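PDB 2B34: MAR1 Ribonuclease from Caenorhabditis elegans, which is a member of the isochorismatase family and probably acts as a hydrolase, possibly a ribonuclease. Local coordinates for residues A135-S138 against D143-F146; F146-M151 against A156-S161. All blocks are in the same frame, centred on the assembly; numbering follows the deposited sequence.

In the fold
Interactions 1 and 2 follow one another along helix 141-154, the crossover helix of a beta-alpha-beta unit in the parallel sheet, and F146 belongs to both. Both are buried. Interaction 1 ties the start of the helix to the end of strand 128-137, and its chemistry is polar: an arginine side chain reaches a backbone carbonyl, with serine hydroxyls alongside. Interaction 2 joins the middle turns of the helix to strand 157-159, the neighbour of 128-137, through aliphatic and aromatic carbons and one backbone hydrogen bond. The two meet where F148 CZ packs 3.7 Å from V136 O. Neighbouring subunits touch both.

Interaction 1: residues A135-S138 against D143-F146; sequences AVSS and DRHF
The carbonyl oxygen of V136 is gripped by two nitrogens of one arginine. R144 NE donates to V136 O at 2.8 Å, in the carbonyl plane and on a lone pair, whereas R144 NH2 adds a weak bond to V136 O at 3.2 Å. The NE bond is bent, with an N-H...O angle of 131°, and the oxygen sits 30° out of the guanidinium plane, near its edge. R144 gets there with CG anti to its own backbone N (chi1 -173°) and a chain extended from CG to NE, which carries the charged end from the helix back along the strand.

S137 lies beside that chain: its OG is 3.6 Å from R144 CD and stands over one face of the guanidinium, while its hydroxyl is hydrogen-bonded to K31 O. Nearer the root of the arginine, S138 OG packs 3.8 Å from R144 CB but hydrogen-bonds to H112 ND1. On the preceding helical residue, the CB of D143 meets S138 CB at 4.0 Å, and its carboxylate turns to T160 OG1 of the second subunit.

R144 NH2 also donates to V133 O and T191 OG1, so the guanidinium is probably well fixed in rotation, its buried positive charge met by several oxygens. The contact thus closes the turn that leads from strand 128-137 into helix 141-154, with helix 33-49 packing against A135 and S137, and the loop residues A111 and L193 touching V136 and R144, respectively.

Interaction 2: residues F146-M151 against A156-S161; sequences FAFKQM and AILTTS
L158 inserts both methyls against the backbone and root of F148, joining helix 141-154 to strand 157-159 in the second half of a beta-alpha-beta crossover. L158 CD1 lies 3.5 Å from F148 O, and CD2 is 4.0 Å from F148 CB, approaching the ring obliquely. This placement follows from a leucine CG anti to its carbonyl carbon (chi1 -55°), with the branch directed at the helix. CD2 also touches M151 CB at 4.2 Å, bridging successive turns. With an alanine at L158 both methyls would be gone, which would probably open a gap beside F148 CB and M151 CB and weaken the packing of the helix on this strand.

Next to it, M151 CB meets A156 CB at 3.9 Å, but the extended thioether chain then leads away from the strand, its side chain packing on V131 and V115. The F148 side chain packs on V133 and V136 of the adjoining strand and on L193. Backbone bonds of I157 and T159 to strand 128-137 hold 157-159, the outermost strand of the sheet within this chain, while Q153 of the third subunit binds L158 N and A156 O, and F146 of that subunit packs on L158.

Within the helix, Q150 N and NE2 grip F146 O from opposite faces of its carbonyl plane. Where the chain leaves the helix for the strand, A156 N donates to M151 O at 2.9 Å, tilted 34° from the carbonyl plane.

Interaction 1: residues A135-S138 against D143-F146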
loop_
_atom_site.group_PDB
_atom_site.type_symbol
_atom_site.label_atom_id
_atom_site.label_comp_id
_atom_site.label_asym_id
_atom_site.label_seq_id
_atom_site.Cartn_x
_atom_site.Cartn_y
_atom_site.Cartn_z
ATOM N N ALA A 135 2.105 12.286 -14.337
ATOM C CA ALA A 135 2.349 12.387 -15.770
ATOM C C ALA A 135 2.064 11.043 -16.448
ATOM O O ALA A 135 2.413 10.835 -17.617
ATOM C CB ALA A 135 3.782 12.837 -16.025
ATOM N N VAL A 136 1.420 10.143 -15.703
ATOM C CA VAL A 136 1.075 8.794 -16.172
ATOM C C VAL A 136 -0.411 8.515 -15.904
ATOM O O VAL A 136 -0.905 8.754 -14.798
ATOM C CB VAL A 136 1.977 7.711 -15.505
ATOM C CG1 VAL A 136 1.459 6.295 -15.776
ATOM C CG2 VAL A 136 3.420 7.832 -15.986
ATOM N N SER A 137 -1.124 8.027 -16.918
ATOM C CA SER A 137 -2.560 7.769 -16.796
ATOM C C SER A 137 -3.076 6.676 -17.749
ATOM O O SER A 137 -2.325 6.164 -18.578
ATOM C CB SER A 137 -3.347 9.069 -16.997
ATOM O OG SER A 137 -4.685 8.913 -16.577
ATOM N N SER A 138 -4.361 6.339 -17.611
ATOM C CA SER A 138 -5.032 5.329 -18.438
ATOM C C SER A 138 -6.421 5.819 -18.846
ATOM O O SER A 138 -6.873 6.864 -18.381
ATOM C CB SER A 138 -5.192 4.015 -17.663
ATOM O OG SER A 138 -3.947 3.461 -17.293
ATOM N N ASP A 143 -7.668 0.890 -13.908
ATOM C CA ASP A 143 -6.468 0.445 -14.625
ATOM C C ASP A 143 -5.217 1.206 -14.177
ATOM O O ASP A 143 -4.184 0.595 -13.906
ATOM C CB ASP A 143 -6.666 0.582 -16.143
ATOM C CG ASP A 143 -7.461 -0.574 -16.736
ATOM O OD1 ASP A 143 -7.518 -1.651 -16.107
ATOM O OD2 ASP A 143 -8.029 -0.406 -17.836
ATOM N N ARG A 144 -5.333 2.531 -14.100
ATOM C CA ARG A 144 -4.254 3.420 -13.657
ATOM C C ARG A 144 -3.862 3.145 -12.200
ATOM O O ARG A 144 -2.674 3.034 -11.879
ATOM C CB ARG A 144 -4.692 4.883 -13.807
ATOM C CG ARG A 144 -3.599 5.920 -13.525
ATOM C CD ARG A 144 -4.183 7.324 -13.415
ATOM N NE ARG A 144 -3.149 8.332 -13.172
ATOM C CZ ARG A 144 -3.376 9.555 -12.703
ATOM N NH1 ARG A 144 -4.610 9.942 -12.395
ATOM N NH2 ARG A 144 -2.360 10.391 -12.519
ATOM N N HIS A 145 -4.870 3.048 -11.333
ATOM C CA HIS A 145 -4.669 2.812 -9.903
ATOM C C HIS A 145 -3.826 1.566 -9.662
ATOM O O HIS A 145 -2.826 1.608 -8.946
ATOM C CB HIS A 145 -6.022 2.681 -9.191
ATOM C CG HIS A 145 -5.925 2.660 -7.694
ATOM N ND1 HIS A 145 -5.903 1.489 -6.965
ATOM C CD2 HIS A 145 -5.862 3.665 -6.789
ATOM C CE1 HIS A 145 -5.819 1.773 -5.677
ATOM N NE2 HIS A 145 -5.793 3.088 -5.543
ATOM N N PHE A 146 -4.228 0.459 -10.278
ATOM C CA PHE A 146 -3.534 -0.798 -10.073
ATOM C C PHE A 146 -2.269 -0.932 -10.904
ATOM O O PHE A 146 -1.407 -1.736 -10.572
ATOM C CB PHE A 146 -4.487 -1.984 -10.254
ATOM C CG PHE A 146 -5.431 -2.155 -9.100
ATOM C CD1 PHE A 146 -5.046 -2.888 -7.977
ATOM C CD2 PHE A 146 -6.683 -1.544 -9.110
ATOM C CE1 PHE A 146 -5.902 -3.028 -6.886
ATOM C CE2 PHE A 146 -7.550 -1.680 -8.025
ATOM C CZ PHE A 146 -7.159 -2.428 -6.913
#

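Interaction 2: residues F146-M151 against A156-S161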
loop_
_atom_site.group_PDB
_atom_site.type_symbol
_atom_site.label_atom_id
_atom_site.label_comp_id
_atom_site.label_asym_id
_atom_site.label_seq_id
_atom_site.Cartn_x
_atom_site.Cartn_y
_atom_site.Cartn_z
ATOM N N PHE A 146 -4.228 0.459 -10.278
ATOM C CA PHE A 146 -3.534 -0.798 -10.073
ATOM C C PHE A 146 -2.269 -0.932 -10.904
ATOM O O PHE A 146 -1.407 -1.736 -10.572
ATOM C CB PHE A 146 -4.487 -1.984 -10.254
ATOM C CG PHE A 146 -5.431 -2.155 -9.100
ATOM C CD1 PHE A 146 -5.046 -2.888 -7.977
ATOM C CD2 PHE A 146 -6.683 -1.544 -9.110
ATOM C CE1 PHE A 146 -5.902 -3.028 -6.886
ATOM C CE2 PHE A 146 -7.550 -1.680 -8.025
ATOM C CZ PHE A 146 -7.159 -2.428 -6.913
ATOM N N ALA A 147 -2.153 -0.132 -11.967
ATOM C CA ALA A 147 -0.899 -0.037 -12.715
ATOM C C ALA A 147 0.212 0.366 -11.760
ATOM O O ALA A 147 1.258 -0.273 -11.727
ATOM C CB ALA A 147 -1.009 0.966 -13.843
ATOM N N PHE A 148 -0.042 1.408 -10.969
ATOM C CA PHE A 148 0.932 1.919 -10.003
ATOM C C PHE A 148 1.275 0.859 -8.952
ATOM O O PHE A 148 2.434 0.711 -8.570
ATOM C CB PHE A 148 0.414 3.195 -9.325
ATOM C CG PHE A 148 0.239 4.377 -10.262
ATOM C CD1 PHE A 148 1.126 4.603 -11.314
ATOM C CD2 PHE A 148 -0.802 5.284 -10.059
ATOM C CE1 PHE A 148 0.966 5.702 -12.167
ATOM C CE2 PHE A 148 -0.970 6.390 -10.904
ATOM C CZ PHE A 148 -0.080 6.600 -11.960
ATOM N N LYS A 149 0.257 0.130 -8.501
ATOM C CA LYS A 149 0.428 -0.966 -7.546
ATOM C C LYS A 149 1.339 -2.069 -8.091
ATOM O O LYS A 149 2.252 -2.513 -7.399
ATOM C CB LYS A 149 -0.927 -1.560 -7.147
ATOM C CG LYS A 149 -1.883 -0.567 -6.489
ATOM C CD LYS A 149 -2.913 -1.273 -5.606
ATOM C CE LYS A 149 -2.479 -1.318 -4.132
ATOM N NZ LYS A 149 -1.189 -2.054 -3.887
ATOM N N GLN A 150 1.090 -2.494 -9.330
ATOM C CA GLN A 150 1.908 -3.519 -9.986
ATOM C C GLN A 150 3.335 -3.034 -10.202
ATOM O O GLN A 150 4.287 -3.799 -10.045
ATOM C CB GLN A 150 1.302 -3.934 -11.328
ATOM C CG GLN A 150 -0.074 -4.559 -11.224
ATOM C CD GLN A 150 -0.767 -4.689 -12.566
ATOM O OE1 GLN A 150 -0.477 -5.600 -13.336
ATOM N NE2 GLN A 150 -1.702 -3.786 -12.842
ATOM N N MET A 151 3.473 -1.762 -10.571
ATOM C CA MET A 151 4.785 -1.157 -10.768
ATOM C C MET A 151 5.607 -1.185 -9.483
ATOM O O MET A 151 6.768 -1.589 -9.501
ATOM C CB MET A 151 4.657 0.276 -11.291
ATOM C CG MET A 151 4.170 0.378 -12.723
ATOM S SD MET A 151 3.691 2.071 -13.121
ATOM C CE MET A 151 2.561 1.808 -14.466
ATOM N N ALA A 156 9.459 -0.620 -8.908
ATOM C CA ALA A 156 9.480 0.712 -9.504
ATOM C C ALA A 156 9.162 1.752 -8.446
ATOM O O ALA A 156 8.377 1.499 -7.541
ATOM C CB ALA A 156 8.487 0.805 -10.643
ATOM N N ILE A 157 9.774 2.923 -8.563
ATOM C CA ILE A 157 9.520 4.001 -7.615
ATOM C C ILE A 157 8.383 4.875 -8.138
ATOM O O ILE A 157 8.417 5.347 -9.279
ATOM C CB ILE A 157 10.801 4.828 -7.325
ATOM C CG1 ILE A 157 11.900 3.921 -6.750
ATOM C CG2 ILE A 157 10.500 5.983 -6.358
ATOM C CD1 ILE A 157 13.259 4.591 -6.612
ATOM N N LEU A 158 7.372 5.066 -7.297
ATOM C CA LEU A 158 6.239 5.916 -7.619
ATOM C C LEU A 158 6.508 7.324 -7.114
ATOM O O LEU A 158 6.349 7.620 -5.929
ATOM C CB LEU A 158 4.943 5.352 -7.022
ATOM C CG LEU A 158 4.559 3.908 -7.369
ATOM C CD1 LEU A 158 3.331 3.477 -6.566
ATOM C CD2 LEU A 158 4.323 3.724 -8.871
ATOM N N THR A 159 6.925 8.187 -8.031
ATOM C CA THR A 159 7.347 9.536 -7.694
ATOM C C THR A 159 6.454 10.576 -8.364
ATOM O O THR A 159 5.567 10.229 -9.138
ATOM C CB THR A 159 8.843 9.765 -8.048
ATOM O OG1 THR A 159 9.255 11.056 -7.577
ATOM C CG2 THR A 159 9.087 9.660 -9.549
ATOM N N THR A 160 6.685 11.848 -8.053
ATOM C CA THR A 160 5.949 12.941 -8.688
ATOM C C THR A 160 6.898 13.874 -9.429
ATOM O O THR A 160 8.111 13.865 -9.185
ATOM C CB THR A 160 5.110 13.748 -7.676
ATOM O OG1 THR A 160 5.958 14.239 -6.630
ATOM C CG2 THR A 160 4.009 12.886 -7.073
ATOM N N SER A 161 6.337 14.679 -10.329
ATOM C CA SER A 161 7.131 15.577 -11.167
ATOM C C SER A 161 8.018 16.524 -10.361
ATOM O O SER A 161 9.207 16.634 -10.644
ATOM C CB SER A 161 6.240 16.360 -12.137
ATOM O OG SER A 161 5.250 17.093 -11.443
#